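Local coordinates for protein iota-carrageenase (Alteromonas sp., PDB 1H80) that hydrolyses iota-carrageenans, sulfated galactans of red algal cell walls, cutting 1,4-beta linkages within the chain with inversion of anomeric configuration, at residues I60-Y65 with R79-V84; N131-K136 with S159-V164; N206-G211 with R241-L246; T350-D355 with K422-K427; K382-P387 with I400-A405. One frame throughout, in Å; residues are numbered along the deposited sequence.

Contact 1 (I60-Y65 with R79-V84). With CA (calcium ion), chain C; NA (sodium ion), chain G.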
# COMPACT_ATOMS: atom_id res chain seq x y z
N ILE A 60 25.57 3.83 0.48
CA ILE A 60 25.22 4.71 1.59
C ILE A 60 25.74 3.92 2.78
O ILE A 60 25.14 2.92 3.18
CB ILE A 60 23.71 4.93 1.71
CG1 ILE A 60 23.20 5.67 0.47
CG2 ILE A 60 23.39 5.72 2.97
CD1 ILE A 60 21.72 6.03 0.53
N PRO A 61 26.88 4.33 3.34
CA PRO A 61 27.51 3.66 4.47
C PRO A 61 26.81 3.87 5.80
O PRO A 61 26.03 4.80 5.97
CB PRO A 61 28.92 4.24 4.46
CG PRO A 61 28.67 5.65 4.07
CD PRO A 61 27.64 5.54 2.96
N ASN A 62 27.11 2.99 6.75
CA ASN A 62 26.50 3.07 8.06
C ASN A 62 26.54 4.46 8.66
O ASN A 62 27.56 5.15 8.62
CB ASN A 62 27.16 2.07 9.01
CG ASN A 62 26.78 0.64 8.68
OD1 ASN A 62 25.65 0.38 8.27
ND2 ASN A 62 27.71 -0.29 8.87
N GLY A 63 25.40 4.87 9.20
CA GLY A 63 25.26 6.18 9.80
C GLY A 63 23.81 6.59 9.73
O GLY A 63 22.96 5.82 9.26
N THR A 64 23.51 7.79 10.21
CA THR A 64 22.16 8.30 10.20
C THR A 64 22.11 9.47 9.23
O THR A 64 22.87 10.43 9.35
CB THR A 64 21.72 8.76 11.60
OG1 THR A 64 21.71 7.63 12.48
CG2 THR A 64 20.34 9.39 11.55
N TYR A 65 21.20 9.39 8.27
CA TYR A 65 21.07 10.42 7.25
C TYR A 65 19.69 11.02 7.21
O TYR A 65 18.70 10.36 7.50
CB TYR A 65 21.38 9.83 5.88
CG TYR A 65 22.72 9.16 5.83
CD1 TYR A 65 23.87 9.90 5.56
CD2 TYR A 65 22.86 7.80 6.10
CE1 TYR A 65 25.12 9.30 5.57
CE2 TYR A 65 24.10 7.19 6.10
CZ TYR A 65 25.23 7.95 5.84
OH TYR A 65 26.47 7.36 5.86
N ARG A 79 22.93 1.10 -2.85
CA ARG A 79 23.06 -0.01 -1.91
C ARG A 79 23.27 0.63 -0.56
O ARG A 79 24.08 1.55 -0.40
CB ARG A 79 24.23 -0.92 -2.29
CG ARG A 79 23.95 -1.70 -3.58
CD ARG A 79 22.73 -2.61 -3.41
NE ARG A 79 22.38 -3.32 -4.64
CZ ARG A 79 21.66 -2.82 -5.64
NH1 ARG A 79 21.18 -1.58 -5.60
NH2 ARG A 79 21.41 -3.58 -6.71
N VAL A 80 22.53 0.15 0.43
CA VAL A 80 22.58 0.72 1.76
C VAL A 80 23.10 -0.25 2.80
O VAL A 80 22.61 -1.37 2.92
CB VAL A 80 21.17 1.18 2.17
CG1 VAL A 80 21.23 1.97 3.46
CG2 VAL A 80 20.54 2.01 1.05
N GLU A 81 24.10 0.17 3.58
CA GLU A 81 24.63 -0.73 4.59
C GLU A 81 23.58 -1.05 5.65
O GLU A 81 22.65 -0.27 5.88
CB GLU A 81 25.92 -0.16 5.20
CG GLU A 81 27.05 -0.13 4.18
CD GLU A 81 28.42 0.02 4.81
OE1 GLU A 81 28.60 0.91 5.66
OE2 GLU A 81 29.33 -0.76 4.44
N SER A 82 23.75 -2.19 6.29
CA SER A 82 22.78 -2.72 7.25
C SER A 82 22.47 -1.97 8.54
O SER A 82 21.43 -2.23 9.16
CB SER A 82 23.15 -4.16 7.58
OG SER A 82 22.10 -4.80 8.29
N ASP A 83 23.35 -1.06 8.96
CA ASP A 83 23.09 -0.32 10.19
C ASP A 83 22.67 1.11 9.90
O ASP A 83 22.58 1.94 10.81
CB ASP A 83 24.32 -0.33 11.10
CG ASP A 83 24.66 -1.72 11.60
OD1 ASP A 83 23.74 -2.41 12.08
OD2 ASP A 83 25.84 -2.12 11.52
N VAL A 84 22.39 1.39 8.64
CA VAL A 84 21.98 2.73 8.24
C VAL A 84 20.59 3.07 8.75
O VAL A 84 19.71 2.21 8.81
CB VAL A 84 21.98 2.88 6.70
CG1 VAL A 84 21.26 4.17 6.29
CG2 VAL A 84 23.42 2.90 6.20
CA CA C . 20.13 -4.09 9.67
NA NA G . 30.98 0.35 5.69
O HOH W 1 21.81 -4.20 11.29
O HOH W 2 18.94 -2.21 10.65
O HOH W 3 19.21 -5.05 11.87
O HOH W 4 17.68 -4.77 9.75
O HOH W 5 30.64 1.70 7.50

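Contact 2 (N131-K136 with S159-V164). With NA (sodium ion), chain H.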
# COMPACT_ATOMS: atom_id res chain seq x y z
N ASN A 131 2.86 14.05 6.85
CA ASN A 131 2.60 13.77 5.44
C ASN A 131 3.87 13.23 4.79
O ASN A 131 4.56 13.94 4.06
CB ASN A 131 2.17 15.05 4.73
CG ASN A 131 0.98 15.69 5.41
OD1 ASN A 131 -0.04 15.04 5.61
ND2 ASN A 131 1.10 16.97 5.76
N LEU A 132 4.16 11.96 5.06
CA LEU A 132 5.36 11.32 4.55
C LEU A 132 5.19 9.98 3.85
O LEU A 132 4.46 9.12 4.32
CB LEU A 132 6.35 11.10 5.70
CG LEU A 132 6.98 12.30 6.41
CD1 LEU A 132 7.65 11.83 7.69
CD2 LEU A 132 7.98 12.96 5.47
N ALA A 133 5.88 9.83 2.73
CA ALA A 133 5.90 8.58 1.98
C ALA A 133 7.39 8.32 1.79
O ALA A 133 8.18 9.27 1.75
CB ALA A 133 5.21 8.74 0.64
N VAL A 134 7.78 7.06 1.69
CA VAL A 134 9.19 6.75 1.49
C VAL A 134 9.55 6.89 0.02
O VAL A 134 10.52 7.56 -0.34
CB VAL A 134 9.51 5.32 1.98
CG1 VAL A 134 10.98 5.02 1.77
CG2 VAL A 134 9.16 5.19 3.45
N PHE A 135 8.75 6.27 -0.84
CA PHE A 135 8.96 6.34 -2.29
C PHE A 135 7.68 6.72 -3.01
O PHE A 135 6.60 6.24 -2.68
CB PHE A 135 9.38 4.98 -2.88
CG PHE A 135 10.80 4.61 -2.65
CD1 PHE A 135 11.18 3.89 -1.52
CD2 PHE A 135 11.78 4.96 -3.58
CE1 PHE A 135 12.51 3.52 -1.33
CE2 PHE A 135 13.11 4.60 -3.39
CZ PHE A 135 13.47 3.88 -2.26
N LYS A 136 7.81 7.59 -4.00
CA LYS A 136 6.68 7.92 -4.86
C LYS A 136 7.23 7.58 -6.23
O LYS A 136 8.22 8.16 -6.68
CB LYS A 136 6.31 9.40 -4.80
CG LYS A 136 5.12 9.70 -5.71
CD LYS A 136 4.60 11.12 -5.57
CE LYS A 136 3.41 11.33 -6.50
NZ LYS A 136 2.83 12.70 -6.37
N SER A 159 3.59 3.98 2.41
CA SER A 159 5.02 4.21 2.28
C SER A 159 5.55 4.19 0.86
O SER A 159 6.46 4.95 0.53
CB SER A 159 5.78 3.19 3.12
OG SER A 159 5.49 3.38 4.49
N ILE A 160 4.99 3.33 0.02
CA ILE A 160 5.42 3.24 -1.36
C ILE A 160 4.21 3.50 -2.25
O ILE A 160 3.25 2.72 -2.26
CB ILE A 160 6.04 1.86 -1.68
CG1 ILE A 160 7.24 1.63 -0.75
CG2 ILE A 160 6.48 1.80 -3.13
CD1 ILE A 160 7.93 0.31 -0.95
N LEU A 161 4.26 4.60 -2.98
CA LEU A 161 3.18 4.99 -3.86
C LEU A 161 3.55 4.63 -5.28
O LEU A 161 4.42 5.26 -5.88
CB LEU A 161 2.94 6.50 -3.74
CG LEU A 161 2.69 7.01 -2.32
CD1 LEU A 161 2.68 8.53 -2.30
CD2 LEU A 161 1.38 6.45 -1.79
N VAL A 162 2.91 3.59 -5.82
CA VAL A 162 3.16 3.14 -7.19
C VAL A 162 2.15 3.98 -7.96
O VAL A 162 1.08 3.51 -8.36
CB VAL A 162 2.87 1.64 -7.31
CG1 VAL A 162 3.30 1.13 -8.68
CG2 VAL A 162 3.61 0.88 -6.22
N ASP A 163 2.53 5.23 -8.16
CA ASP A 163 1.66 6.24 -8.76
C ASP A 163 1.81 6.59 -10.24
O ASP A 163 2.61 6.02 -10.98
CB ASP A 163 1.81 7.53 -7.95
CG ASP A 163 0.48 8.16 -7.61
OD1 ASP A 163 -0.45 8.09 -8.43
OD2 ASP A 163 0.37 8.75 -6.50
N VAL A 164 1.00 7.56 -10.64
CA VAL A 164 0.99 8.06 -12.00
C VAL A 164 1.49 9.50 -11.97
O VAL A 164 1.48 10.15 -10.91
CB VAL A 164 -0.44 8.04 -12.62
CG1 VAL A 164 -0.99 6.63 -12.60
CG2 VAL A 164 -1.36 8.97 -11.84
NA NA H . 3.08 7.66 5.34
O HOH W 6 1.35 12.33 -9.35
O HOH W 7 4.39 5.66 5.78

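Contact 3 (N206-G211 with R241-L246)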
# COMPACT_ATOMS: atom_id res chain seq x y z
N ASN A 206 7.35 -10.57 -0.30
CA ASN A 206 7.81 -10.50 1.08
C ASN A 206 7.62 -9.11 1.65
O ASN A 206 8.58 -8.40 1.97
CB ASN A 206 9.29 -10.90 1.16
CG ASN A 206 9.74 -11.18 2.58
OD1 ASN A 206 9.00 -10.93 3.53
ND2 ASN A 206 10.96 -11.68 2.73
N LEU A 207 6.35 -8.72 1.76
CA LEU A 207 5.98 -7.42 2.28
C LEU A 207 5.12 -7.65 3.51
O LEU A 207 4.25 -8.52 3.50
CB LEU A 207 5.19 -6.64 1.23
CG LEU A 207 5.92 -6.43 -0.10
CD1 LEU A 207 5.00 -5.71 -1.07
CD2 LEU A 207 7.20 -5.63 0.12
N HIS A 208 5.36 -6.89 4.57
CA HIS A 208 4.61 -7.05 5.80
C HIS A 208 4.33 -5.68 6.40
O HIS A 208 5.24 -4.88 6.57
CB HIS A 208 5.43 -7.90 6.77
CG HIS A 208 4.77 -8.14 8.10
ND1 HIS A 208 5.38 -8.84 9.11
CD2 HIS A 208 3.55 -7.77 8.57
CE1 HIS A 208 4.57 -8.89 10.16
NE2 HIS A 208 3.46 -8.25 9.86
N SER A 209 3.07 -5.41 6.68
CA SER A 209 2.70 -4.14 7.29
C SER A 209 1.95 -4.38 8.58
O SER A 209 1.05 -5.22 8.63
CB SER A 209 1.83 -3.31 6.34
OG SER A 209 1.45 -2.09 6.97
N GLU A 210 2.35 -3.67 9.63
CA GLU A 210 1.68 -3.75 10.92
C GLU A 210 0.77 -2.53 10.91
O GLU A 210 1.24 -1.40 11.00
CB GLU A 210 2.70 -3.63 12.06
CG GLU A 210 2.05 -3.59 13.43
CD GLU A 210 3.04 -3.30 14.53
OE1 GLU A 210 3.65 -2.21 14.52
OE2 GLU A 210 3.22 -4.18 15.41
N GLY A 211 -0.53 -2.77 10.79
CA GLY A 211 -1.48 -1.68 10.72
C GLY A 211 -1.80 -1.41 9.26
O GLY A 211 -0.98 -1.70 8.38
N ARG A 241 2.00 -10.05 3.98
CA ARG A 241 1.52 -10.25 5.34
C ARG A 241 1.00 -9.01 6.05
O ARG A 241 1.45 -7.89 5.80
CB ARG A 241 2.64 -10.87 6.17
CG ARG A 241 3.32 -12.05 5.49
CD ARG A 241 4.36 -12.73 6.38
NE ARG A 241 5.47 -11.85 6.75
CZ ARG A 241 6.44 -11.46 5.92
NH1 ARG A 241 6.43 -11.86 4.65
NH2 ARG A 241 7.41 -10.68 6.36
N CYS A 242 0.03 -9.23 6.93
CA CYS A 242 -0.57 -8.16 7.71
C CYS A 242 -0.55 -8.56 9.19
O CYS A 242 -0.61 -9.74 9.52
CB CYS A 242 -2.03 -7.92 7.27
SG CYS A 242 -2.92 -6.98 8.56
N SER A 243 -0.43 -7.57 10.07
CA SER A 243 -0.47 -7.82 11.51
C SER A 243 -1.12 -6.60 12.14
O SER A 243 -0.76 -5.46 11.84
CB SER A 243 0.94 -8.04 12.08
OG SER A 243 1.78 -6.92 11.90
N LYS A 244 -2.10 -6.84 13.01
CA LYS A 244 -2.82 -5.76 13.68
C LYS A 244 -3.31 -4.69 12.71
O LYS A 244 -3.26 -3.50 13.01
CB LYS A 244 -1.93 -5.12 14.75
CG LYS A 244 -1.43 -6.10 15.79
CD LYS A 244 -0.57 -5.40 16.84
CE LYS A 244 -0.07 -6.38 17.88
NZ LYS A 244 0.77 -5.71 18.91
N GLY A 245 -3.80 -5.12 11.55
CA GLY A 245 -4.28 -4.17 10.57
C GLY A 245 -5.61 -4.54 9.95
O GLY A 245 -6.37 -5.33 10.51
N LEU A 246 -5.88 -3.97 8.79
CA LEU A 246 -7.12 -4.23 8.07
C LEU A 246 -7.04 -5.51 7.25
O LEU A 246 -7.90 -6.38 7.36
CB LEU A 246 -7.44 -3.06 7.13
CG LEU A 246 -7.80 -1.71 7.76
CD1 LEU A 246 -7.95 -0.67 6.65
CD2 LEU A 246 -9.09 -1.83 8.55
O HOH W 8 7.93 -9.96 9.16
O HOH W 9 2.58 -6.69 14.77

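Contact 4 (T350-D355 with K422-K427)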
# COMPACT_ATOMS: atom_id res chain seq x y z
N THR A 350 -8.60 -11.03 -14.37
CA THR A 350 -8.49 -12.34 -13.76
C THR A 350 -7.66 -12.18 -12.49
O THR A 350 -6.49 -11.84 -12.56
CB THR A 350 -7.80 -13.32 -14.71
OG1 THR A 350 -8.59 -13.45 -15.90
CG2 THR A 350 -7.65 -14.69 -14.06
N VAL A 351 -8.30 -12.42 -11.35
CA VAL A 351 -7.62 -12.31 -10.07
C VAL A 351 -7.69 -13.62 -9.32
O VAL A 351 -8.78 -14.17 -9.09
CB VAL A 351 -8.26 -11.22 -9.18
CG1 VAL A 351 -7.59 -11.20 -7.81
CG2 VAL A 351 -8.14 -9.86 -9.85
N LYS A 352 -6.53 -14.14 -8.94
CA LYS A 352 -6.45 -15.38 -8.19
C LYS A 352 -5.50 -15.19 -7.03
O LYS A 352 -4.41 -14.64 -7.19
CB LYS A 352 -5.96 -16.52 -9.09
CG LYS A 352 -6.92 -16.85 -10.22
CD LYS A 352 -6.44 -18.05 -11.01
CE LYS A 352 -7.35 -18.30 -12.21
NZ LYS A 352 -6.88 -19.46 -13.02
N VAL A 353 -5.93 -15.64 -5.86
CA VAL A 353 -5.14 -15.55 -4.64
C VAL A 353 -5.00 -16.96 -4.09
O VAL A 353 -6.00 -17.58 -3.70
CB VAL A 353 -5.84 -14.66 -3.60
CG1 VAL A 353 -4.96 -14.53 -2.36
CG2 VAL A 353 -6.13 -13.29 -4.20
N PHE A 354 -3.78 -17.48 -4.07
CA PHE A 354 -3.52 -18.83 -3.58
C PHE A 354 -2.88 -18.85 -2.20
O PHE A 354 -2.04 -18.01 -1.89
CB PHE A 354 -2.59 -19.58 -4.54
CG PHE A 354 -3.08 -19.65 -5.96
CD1 PHE A 354 -2.92 -18.57 -6.82
CD2 PHE A 354 -3.68 -20.81 -6.44
CE1 PHE A 354 -3.35 -18.65 -8.14
CE2 PHE A 354 -4.11 -20.90 -7.76
CZ PHE A 354 -3.95 -19.81 -8.61
N ASP A 355 -3.29 -19.83 -1.39
CA ASP A 355 -2.76 -20.02 -0.04
C ASP A 355 -2.93 -18.81 0.87
O ASP A 355 -2.03 -17.99 1.02
CB ASP A 355 -1.28 -20.41 -0.11
CG ASP A 355 -1.04 -21.62 -1.00
OD1 ASP A 355 -1.82 -22.58 -0.94
OD2 ASP A 355 -0.05 -21.60 -1.77
N LYS A 422 -10.83 -14.77 -6.98
CA LYS A 422 -10.90 -16.18 -6.64
C LYS A 422 -9.82 -16.54 -5.62
O LYS A 422 -8.65 -16.24 -5.82
CB LYS A 422 -10.74 -17.04 -7.89
CG LYS A 422 -11.85 -16.86 -8.93
CD LYS A 422 -11.77 -17.93 -10.01
CE LYS A 422 -12.99 -17.91 -10.93
NZ LYS A 422 -12.76 -17.13 -12.19
N THR A 423 -10.24 -17.17 -4.53
CA THR A 423 -9.29 -17.57 -3.49
C THR A 423 -9.18 -19.08 -3.44
O THR A 423 -10.16 -19.80 -3.66
CB THR A 423 -9.74 -17.05 -2.11
OG1 THR A 423 -11.02 -17.61 -1.78
CG2 THR A 423 -9.83 -15.54 -2.12
N PHE A 424 -7.97 -19.57 -3.18
CA PHE A 424 -7.72 -21.00 -3.11
C PHE A 424 -6.97 -21.34 -1.83
O PHE A 424 -6.12 -20.57 -1.37
CB PHE A 424 -6.89 -21.46 -4.31
CG PHE A 424 -7.51 -21.14 -5.64
CD1 PHE A 424 -7.42 -19.86 -6.17
CD2 PHE A 424 -8.18 -22.12 -6.36
CE1 PHE A 424 -7.99 -19.56 -7.41
CE2 PHE A 424 -8.75 -21.83 -7.60
CZ PHE A 424 -8.66 -20.55 -8.12
N ASN A 425 -7.30 -22.49 -1.25
CA ASN A 425 -6.66 -22.96 -0.03
C ASN A 425 -6.65 -21.90 1.07
O ASN A 425 -5.58 -21.46 1.52
CB ASN A 425 -5.23 -23.42 -0.35
CG ASN A 425 -4.53 -24.04 0.85
OD1 ASN A 425 -5.15 -24.73 1.66
ND2 ASN A 425 -3.22 -23.82 0.94
N VAL A 426 -7.84 -21.51 1.51
CA VAL A 426 -8.00 -20.52 2.56
C VAL A 426 -8.10 -21.24 3.90
O VAL A 426 -8.87 -22.19 4.04
CB VAL A 426 -9.28 -19.69 2.35
CG1 VAL A 426 -9.46 -18.71 3.49
CG2 VAL A 426 -9.20 -18.95 1.02
N LYS A 427 -7.33 -20.79 4.88
CA LYS A 427 -7.32 -21.41 6.20
C LYS A 427 -7.37 -20.38 7.32
O LYS A 427 -6.86 -19.27 7.18
CB LYS A 427 -6.07 -22.27 6.37
CG LYS A 427 -5.98 -23.44 5.40
CD LYS A 427 -4.63 -24.14 5.53
CE LYS A 427 -4.54 -25.34 4.60
NZ LYS A 427 -5.52 -26.41 4.95

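Contact 5 (K382-P387 with I400-A405)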
# COMPACT_ATOMS: atom_id res chain seq x y z
N LYS A 382 -17.40 -7.92 22.70
CA LYS A 382 -16.29 -7.90 23.65
C LYS A 382 -14.95 -7.66 22.97
O LYS A 382 -14.73 -8.09 21.83
CB LYS A 382 -16.23 -9.22 24.42
CG LYS A 382 -17.48 -9.52 25.23
CD LYS A 382 -17.35 -10.86 25.93
CE LYS A 382 -18.59 -11.17 26.76
NZ LYS A 382 -18.49 -12.50 27.44
N ARG A 383 -14.05 -6.98 23.68
CA ARG A 383 -12.71 -6.70 23.19
C ARG A 383 -12.62 -5.69 22.04
O ARG A 383 -11.55 -5.50 21.47
CB ARG A 383 -12.02 -8.01 22.78
CG ARG A 383 -11.96 -9.07 23.88
CD ARG A 383 -11.15 -8.60 25.09
NE ARG A 383 -9.72 -8.48 24.80
CZ ARG A 383 -8.88 -9.51 24.70
NH1 ARG A 383 -9.32 -10.75 24.86
NH2 ARG A 383 -7.60 -9.29 24.45
N VAL A 384 -13.73 -5.04 21.70
CA VAL A 384 -13.72 -4.02 20.65
C VAL A 384 -13.62 -2.66 21.36
O VAL A 384 -14.45 -2.37 22.25
CB VAL A 384 -15.01 -4.12 19.78
CG1 VAL A 384 -14.97 -3.06 18.69
CG2 VAL A 384 -15.11 -5.51 19.14
N CYS A 385 -12.60 -1.85 21.01
CA CYS A 385 -12.34 -0.51 21.60
C CYS A 385 -12.53 0.60 20.52
O CYS A 385 -12.42 0.34 19.31
CB CYS A 385 -10.90 -0.46 22.20
SG CYS A 385 -9.58 -0.30 20.94
N LEU A 386 -12.92 1.80 20.95
CA LEU A 386 -13.10 2.95 20.05
C LEU A 386 -11.98 3.92 20.44
O LEU A 386 -11.92 4.38 21.58
CB LEU A 386 -14.45 3.66 20.26
CG LEU A 386 -14.60 5.02 19.55
CD1 LEU A 386 -14.43 4.86 18.04
CD2 LEU A 386 -15.96 5.61 19.87
N PRO A 387 -11.05 4.20 19.51
CA PRO A 387 -9.95 5.12 19.82
C PRO A 387 -10.46 6.48 20.28
O PRO A 387 -11.47 6.97 19.79
CB PRO A 387 -9.20 5.19 18.49
CG PRO A 387 -9.41 3.82 17.92
CD PRO A 387 -10.88 3.58 18.19
N ILE A 400 -10.64 -0.97 17.06
CA ILE A 400 -9.65 -2.02 17.26
C ILE A 400 -10.40 -3.15 17.95
O ILE A 400 -11.11 -2.93 18.93
CB ILE A 400 -8.48 -1.57 18.16
CG1 ILE A 400 -7.74 -0.40 17.50
CG2 ILE A 400 -7.53 -2.73 18.39
CD1 ILE A 400 -6.54 0.09 18.29
N GLY A 401 -10.26 -4.36 17.42
CA GLY A 401 -10.95 -5.49 18.00
C GLY A 401 -10.55 -6.80 17.35
O GLY A 401 -9.58 -6.86 16.59
N PRO A 402 -11.30 -7.87 17.63
CA PRO A 402 -11.03 -9.20 17.08
C PRO A 402 -11.10 -9.29 15.56
O PRO A 402 -11.81 -8.52 14.91
CB PRO A 402 -12.09 -10.08 17.74
CG PRO A 402 -12.44 -9.34 19.00
CD PRO A 402 -12.45 -7.91 18.55
N SER A 403 -10.33 -10.22 15.01
CA SER A 403 -10.32 -10.47 13.58
C SER A 403 -11.73 -10.90 13.22
O SER A 403 -12.42 -11.53 14.02
CB SER A 403 -9.34 -11.60 13.26
OG SER A 403 -8.03 -11.25 13.63
N LEU A 404 -12.17 -10.58 12.01
CA LEU A 404 -13.52 -10.92 11.59
C LEU A 404 -13.66 -12.10 10.64
O LEU A 404 -14.65 -12.82 10.67
CB LEU A 404 -14.20 -9.69 10.97
CG LEU A 404 -14.78 -8.69 11.98
CD1 LEU A 404 -15.18 -7.42 11.27
CD2 LEU A 404 -15.98 -9.33 12.67
N ALA A 405 -12.66 -12.30 9.78
CA ALA A 405 -12.74 -13.40 8.82
C ALA A 405 -11.41 -13.64 8.15
O ALA A 405 -10.44 -12.94 8.42
CB ALA A 405 -13.78 -13.07 7.75

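Contact 1 (I60-Y65 with R79-V84)
In the parallel beta-helix, a parallel beta bridge pairs I60 with V80 where two coils leave their strands and turn. I60 N donates to R79 O at 2.9 Å, and E81 N returns an almost straight bond (177°) to I60 O at 3.0 Å. Beyond this bridge, side chains replace the ladder. E81 carries CG anti to its carbonyl carbon (chi1 -67°) and extends across N62. Its OE1 receives N62 N at 2.8 Å on the anti lone pair, while OE1 and OE2 together bind a sodium ion. N62 in turn uses its OD1 to accept D83 N at 2.8 Å, which holds the type I turn E81-V84 against the first segment. Within that turn S82 binds a calcium ion through O and OG, in a site shared with N118, G119 and waters, one of which also donates to D83 OD1. V84 supplies the apolar contact, its CG1 at the edge of the Y65 ring, 4.0 Å from CD2, while Y65 OH donates to P61 O at 2.6 Å. G63 has backbone angles that suit glycine. Acidic and amide side chains thus fasten a metal-binding turn that follows a strand of a pectate lyase-like parallel beta-helix.

Contact 2 (N131-K136 with S159-V164)
F135 and I160 share a face of the sheet, but touch at the root of the phenylalanine, F135 CB 4.3 Å from I160 CG2. The flat ring leads away into the interior of the beta-helix, meeting F113 edge-to-face and F100 with planes at about 45°. The other flat group, the D163 carboxylate, receives V164 N on the anti side of OD1 at 2.7 Å, somewhat out of its plane, and has K136 CE 4.0 Å from OD2. The backbone carries the rest: S159 O accepts V134 N at 2.7 Å, in the carbonyl plane on a lone pair, and F135 N at 3.0 Å, while L161 N donates to F135 O at 2.9 Å. Before the corner at V134, A133 CB meets L161 CD1 on the face opposite F135 and I160. K136 has CG anti to the backbone N (chi1 180°), and its extended chain brings CE near D163 OD2. NZ lies near R98 NH2, a like charge, and weakly bonds a water. An alanine in place of D163 would remove the carboxylate facing the lysine stem and probably leave V164 N without its acceptor. K136 NZ stays 4.7 Å from D163 OD2, so their attraction is likely to be long-range. Sodium, held by L132, T155, I156 and F157, reaches S159 OG through a water; that hydroxyl also bonds Q184, so the firm polar links are mainly backbone bonds and metal.

Contact 3 (N206-G211 with R241-L246)
H208 has CG anti to the backbone N (chi1 179°), and R241 bends at chi3 (-63°); these torsions help bring imidazole and guanidinium together on one face of two parallel strands. R241 CB lies over the face of the H208 ring, 4.2 Å from its centroid and 25° off the normal, a CH-pi contact. The guanidinium turns back over H208 CB and reaches N206. There NH1, at 3.0 Å, and NH2, at 3.3 Å, both bond to OD1 of N206, which lies in the guanidinium plane; NH1 also has N239 as a partner. A water joins R241 NH2 to H208 ND1, and at the ring edge H208 NE2 is hydrogen-bonded to S243 OG at 3.0 Å, a bond that holds for one of two conformers of S243 and is to that extent doubtful. Long, polar side chains suit this partly exposed face. E210 continues it, its OE1 receiving N186 N, while OE2 and K244 NZ are too far apart for a salt bridge. The backbone ladder runs from R241 N to L207 O at 2.8 Å through to G211 N and S243 O at 2.9 Å. The buried face holds S209, whose OG donates to G211 O, and C242, disulfide-bonded to C271. G211 and G245 pass so closely, CA to CA 3.8 Å, that a side chain on G245 would clash with G211. In-register parallel pairing, beginning next to a corner where N206 takes left-handed backbone angles, is the architecture of a parallel beta-helix.

Contact 4 (T350-D355 with K422-K427)
F354 and F424 make the tight part of this contact, whereas the lysines before them and the D355-N425 pair after them form its looser, more solvent-facing side. The two rings lie side by side and point the same way in an offset stack, centroids 4.7 Å apart and planes at 12°, with F354 CE2 3.8 Å from F424 CD1. Both place CG anti to the carbonyl carbon (chi1 -56° and -57°), and this shared torsion, on neighbouring parallel strands, helps the rings stack. V353 O lies in the plane of the F424 ring at its edge, while the aliphatic start of K352 also touches the ring, CB 4.0 Å from F424 CE1. P3, from the N-terminal arm, and T264 touch F354. On the other face V353 CB meets T423 CG2 at 4.3 Å, and V263 and V266 pack on V353; a branched apolar residue suits this buried place, while T423, partly exposed, can carry a hydroxyl. The ladder is regular, with V353 N bonded to K422 O at 2.8 Å and F424 N to V353 O at 2.8 Å. K352 packs by its stem, and the 6.4 Å between K352 NZ and K422 NZ probably limits repulsion. D355 and N425, with left-handed backbone angles, are exposed yet joined by one short hydrogen bond: ND2 of N425 donates to OD1 of D355 at 2.7 Å, the oxygen close to the amide plane and met on its anti side. Stacking and backbone bonds therefore probably supply most of the cohesion, and the amide-carboxylate bond joins the two chains where the second turns its corner at N425.

Contact 5 (K382-P387 with I400-A405)
C385 and I400 form a single antiparallel bridge, a hydrogen-bonded pair: C385 N donates to I400 O at 2.8 Å, and I400 N to C385 O at 3.2 Å, both nearly straight. The sulfur lies against I400, SG of C385 3.2 Å from CB of I400, an unusually short distance best treated as doubtful. SG stands between the backbone N and the carbonyl carbon (chi1 76°), a position that brings it beside the isoleucine. Next to the bridge V384 CG2 meets P402 CD at 3.6 Å, the two side chains crossing at about a right angle. The proline ring also sets its CG 4.0 Å from R383 CB and 3.8 Å from K382 O. An alanine in place of P402 would probably open a gap beside V384 and R383 and leave the backbone freer to turn. G401 lies between these packing points because a side chain there would strike V384 CG2 and the ring of P402. Farther out, C385 is disulfide-bonded to C457, R461 and W462 of helix 459-463 lie against I400, and R461 NH2 donates to R383 O. R383, with left-handed backbone angles, turns its guanidinium to a cation-pi contact with Y362. F360 backs P402. The arrangement is an isolated antiparallel beta bridge joining a disulfide-bonded loop to strand 399-401, beside helix 459-463.

In the fold
Contacts 1 to 4 join parallel strands or their ends in the beta-helix and follow one another along the chain; contact 5 instead draws together a loop and a short antiparallel strand that lie in sequence between the two segments of contact 4, with nearest atoms about 7 Å apart. Contacts 2 and 5 are buried, the one through backbone bonds, aliphatic packing and a sodium ion, the other through two backbone bonds, sulfur and proline. Contacts 1, 3 and 4 are partly buried: a metal-binding turn in contact 1, a histidine-arginine cluster in contact 3, and in contact 4 lysines and the D355-N425 bond as the polar part, stacked rings as the apolar. Contacts 1 and 4 lie far apart, centres about 38 Å.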